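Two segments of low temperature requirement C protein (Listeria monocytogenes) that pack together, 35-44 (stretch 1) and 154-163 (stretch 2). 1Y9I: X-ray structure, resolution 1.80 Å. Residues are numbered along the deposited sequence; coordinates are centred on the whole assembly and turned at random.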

# COMPACT_ATOMS: atom_id res chain seq x y z
N LEU A 35 0.52 13.69 -18.57
CA LEU A 35 1.54 13.03 -17.76
C LEU A 35 2.75 12.49 -18.51
O LEU A 35 3.86 12.48 -17.97
CB LEU A 35 0.91 11.87 -17.00
CG LEU A 35 -0.12 12.18 -15.92
CD1 LEU A 35 -0.69 10.87 -15.38
CD2 LEU A 35 0.53 12.97 -14.81
N GLN A 36 2.55 12.03 -19.74
CA GLN A 36 3.63 11.41 -20.50
C GLN A 36 4.21 12.16 -21.70
O GLN A 36 5.27 11.78 -22.19
CB GLN A 36 3.19 10.02 -20.95
CG GLN A 36 3.10 9.00 -19.83
CD GLN A 36 4.46 8.45 -19.45
OE1 GLN A 36 5.42 9.19 -19.31
NE2 GLN A 36 4.54 7.13 -19.26
N GLN A 37 3.52 13.20 -22.16
CA GLN A 37 3.97 13.94 -23.34
C GLN A 37 5.39 14.49 -23.26
O GLN A 37 6.11 14.50 -24.25
CB GLN A 37 3.01 15.09 -23.63
CG GLN A 37 2.95 16.14 -22.54
CD GLN A 37 2.13 17.35 -22.95
OE1 GLN A 37 0.97 17.22 -23.34
NE2 GLN A 37 2.74 18.53 -22.88
N LYS A 38 5.79 14.95 -22.07
CA LYS A 38 7.12 15.51 -21.88
C LYS A 38 8.23 14.47 -21.99
O LYS A 38 9.37 14.80 -22.34
CB LYS A 38 7.20 16.19 -20.50
CG LYS A 38 8.53 16.86 -20.19
CD LYS A 38 8.78 18.06 -21.10
CE LYS A 38 10.13 18.71 -20.82
NZ LYS A 38 10.26 19.15 -19.40
N TYR A 39 7.89 13.21 -21.71
CA TYR A 39 8.87 12.13 -21.76
C TYR A 39 8.85 11.38 -23.09
O TYR A 39 9.75 10.59 -23.37
CB TYR A 39 8.60 11.16 -20.60
CG TYR A 39 8.55 11.86 -19.26
CD1 TYR A 39 9.70 12.45 -18.72
CD2 TYR A 39 7.36 11.95 -18.55
CE1 TYR A 39 9.65 13.14 -17.51
CE2 TYR A 39 7.30 12.64 -17.34
CZ TYR A 39 8.45 13.22 -16.82
OH TYR A 39 8.38 13.91 -15.63
N HIS A 40 7.82 11.62 -23.89
CA HIS A 40 7.69 10.97 -25.19
C HIS A 40 7.19 12.01 -26.18
O HIS A 40 6.00 12.06 -26.50
CB HIS A 40 6.69 9.82 -25.09
CG HIS A 40 7.09 8.75 -24.12
ND1 HIS A 40 8.15 7.89 -24.35
CD2 HIS A 40 6.58 8.40 -22.92
CE1 HIS A 40 8.27 7.06 -23.33
NE2 HIS A 40 7.33 7.35 -22.45
N PRO A 41 8.09 12.87 -26.68
CA PRO A 41 7.67 13.89 -27.64
C PRO A 41 6.93 13.27 -28.83
O PRO A 41 7.29 12.19 -29.30
CB PRO A 41 8.98 14.57 -28.03
CG PRO A 41 10.00 13.48 -27.84
CD PRO A 41 9.56 12.85 -26.54
N GLY A 42 5.89 13.96 -29.29
CA GLY A 42 5.12 13.45 -30.41
C GLY A 42 3.98 12.54 -29.99
O GLY A 42 3.15 12.14 -30.81
N LEU A 43 3.94 12.20 -28.70
CA LEU A 43 2.88 11.34 -28.17
C LEU A 43 1.52 11.93 -28.52
O LEU A 43 1.29 13.12 -28.34
CB LEU A 43 3.01 11.21 -26.64
CG LEU A 43 2.00 10.33 -25.90
CD1 LEU A 43 2.19 8.87 -26.30
CD2 LEU A 43 2.19 10.49 -24.39
N GLU A 44 0.62 11.09 -29.03
CA GLU A 44 -0.71 11.54 -29.40
C GLU A 44 -1.78 10.90 -28.52
O GLU A 44 -1.52 9.93 -27.80
CB GLU A 44 -0.98 11.23 -30.88
CG GLU A 44 -0.07 12.00 -31.83
CD GLU A 44 -0.35 11.70 -33.29
OE1 GLU A 44 -0.36 10.51 -33.67
OE2 GLU A 44 -0.56 12.66 -34.07
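Stretch 2 154-163: AASRLAHSYH

A single side-chain amide joins these two stretches by hydrogen bond, and it does so by reaching a helix carbonyl that is already in use. Gln 36 NE2 donates to Ala 155 O at 2.9 Å, while the same oxygen accepts the backbone bond from Ala 159 N, at 3.0 Å from Ala 155 O. The case illustrates a general point: the carbonyl of a helix can accept a second donor from the side. Here Gln 36 NE2 also sits 3.6 Å from Ala 159 CB and 3.8 Å from Leu 158 CD2. The bent glutamine, with chi1 and chi2 both m, also lays its CG 3.9 Å from Ala 155 CB.

Stretch 2 continues a helix that began earlier in the chain, as far as His 160, and then passes into loop or turn. Stretch 1 is helical at Leu 35 and Gln 36, and later makes a type II beta turn from His 40 to Leu 43, closed by Leu 43 N to His 40 O at 3.0 Å; Gly 42, with its positive phi, suits that turn. The first part of stretch 1 runs in roughly the same direction as the helix of stretch 2, and the turn then brings Leu 43 back over Leu 158. At the start, Leu 35 CD1 meets Ala 155 CB at 4.0 Å, and the closest pair of CA atoms, 6.6 Å apart, belongs to Gln 36 and Ala 155. Farther on, Leu 158 fills the middle, its CD2 3.9 Å from His 40 CD2 and its CD1 4.1 Å from Leu 43 CD1.

Beyond the helix, Tyr 162 extends the contact with an aromatic surface. Its ring and that of His 40 form an offset stack, with centroids 4.2 Å apart and planes inclined by 26°; His 40 ND1 approaches Tyr 162 CE2 to 3.5 Å. One hydrogen bond is thus set among apolar contacts, with an aromatic stack beyond the helix.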

# COMPACT_ATOMS: atom_id res chain seq x y z
N ALA A 154 -2.84 4.24 -16.36
CA ALA A 154 -2.73 4.20 -17.81
C ALA A 154 -1.36 4.70 -18.24
O ALA A 154 -0.75 4.16 -19.17
CB ALA A 154 -3.84 5.05 -18.45
N ALA A 155 -0.86 5.75 -17.58
CA ALA A 155 0.46 6.30 -17.90
C ALA A 155 1.55 5.27 -17.59
O ALA A 155 2.56 5.19 -18.29
CB ALA A 155 0.71 7.57 -17.10
N SER A 156 1.33 4.48 -16.54
CA SER A 156 2.28 3.45 -16.15
C SER A 156 2.28 2.31 -17.17
O SER A 156 3.35 1.81 -17.56
CB SER A 156 1.91 2.90 -14.77
OG SER A 156 2.70 1.78 -14.45
N ARG A 157 1.10 1.91 -17.62
CA ARG A 157 1.03 0.84 -18.61
C ARG A 157 1.77 1.30 -19.88
O ARG A 157 2.49 0.52 -20.51
CB ARG A 157 -0.43 0.50 -18.95
CG ARG A 157 -0.54 -0.64 -19.97
CD ARG A 157 -1.99 -0.99 -20.29
NE ARG A 157 -2.06 -2.18 -21.14
CZ ARG A 157 -1.66 -2.22 -22.40
NH1 ARG A 157 -1.15 -1.14 -22.98
NH2 ARG A 157 -1.74 -3.36 -23.09
N LEU A 158 1.58 2.56 -20.23
CA LEU A 158 2.22 3.14 -21.41
C LEU A 158 3.74 3.08 -21.22
O LEU A 158 4.47 2.66 -22.13
CB LEU A 158 1.75 4.59 -21.59
CG LEU A 158 2.21 5.40 -22.80
CD1 LEU A 158 1.34 6.65 -22.94
CD2 LEU A 158 3.67 5.78 -22.66
N ALA A 159 4.23 3.50 -20.06
CA ALA A 159 5.66 3.47 -19.78
C ALA A 159 6.22 2.07 -20.01
O ALA A 159 7.29 1.91 -20.61
CB ALA A 159 5.94 3.92 -18.36
N HIS A 160 5.51 1.06 -19.53
CA HIS A 160 5.94 -0.32 -19.70
C HIS A 160 5.88 -0.75 -21.16
O HIS A 160 6.59 -1.67 -21.57
CB HIS A 160 5.09 -1.28 -18.87
CG HIS A 160 5.51 -1.39 -17.43
ND1 HIS A 160 5.08 -0.51 -16.47
CD2 HIS A 160 6.33 -2.26 -16.81
CE1 HIS A 160 5.61 -0.83 -15.30
NE2 HIS A 160 6.38 -1.89 -15.48
N SER A 161 5.03 -0.10 -21.93
CA SER A 161 4.87 -0.43 -23.35
C SER A 161 6.12 -0.19 -24.18
O SER A 161 6.13 -0.48 -25.38
CB SER A 161 3.70 0.37 -23.95
OG SER A 161 2.47 0.03 -23.31
N TYR A 162 7.18 0.32 -23.56
CA TYR A 162 8.42 0.58 -24.29
C TYR A 162 9.55 -0.40 -23.91
O TYR A 162 10.65 -0.33 -24.45
CB TYR A 162 8.88 2.02 -24.04
CG TYR A 162 7.96 3.07 -24.63
CD1 TYR A 162 6.63 3.17 -24.23
CD2 TYR A 162 8.43 3.97 -25.59
CE1 TYR A 162 5.78 4.14 -24.76
CE2 TYR A 162 7.59 4.95 -26.13
CZ TYR A 162 6.27 5.03 -25.71
OH TYR A 162 5.43 5.99 -26.24
N HIS A 163 9.26 -1.30 -22.98
CA HIS A 163 10.23 -2.29 -22.53
C HIS A 163 9.59 -3.67 -22.44
O HIS A 163 10.24 -4.70 -22.65
CB HIS A 163 10.79 -1.92 -21.16
CG HIS A 163 11.91 -0.93 -21.20
ND1 HIS A 163 11.71 0.40 -21.49
CD2 HIS A 163 13.24 -1.08 -20.99
CE1 HIS A 163 12.87 1.03 -21.45
NE2 HIS A 163 13.81 0.16 -21.15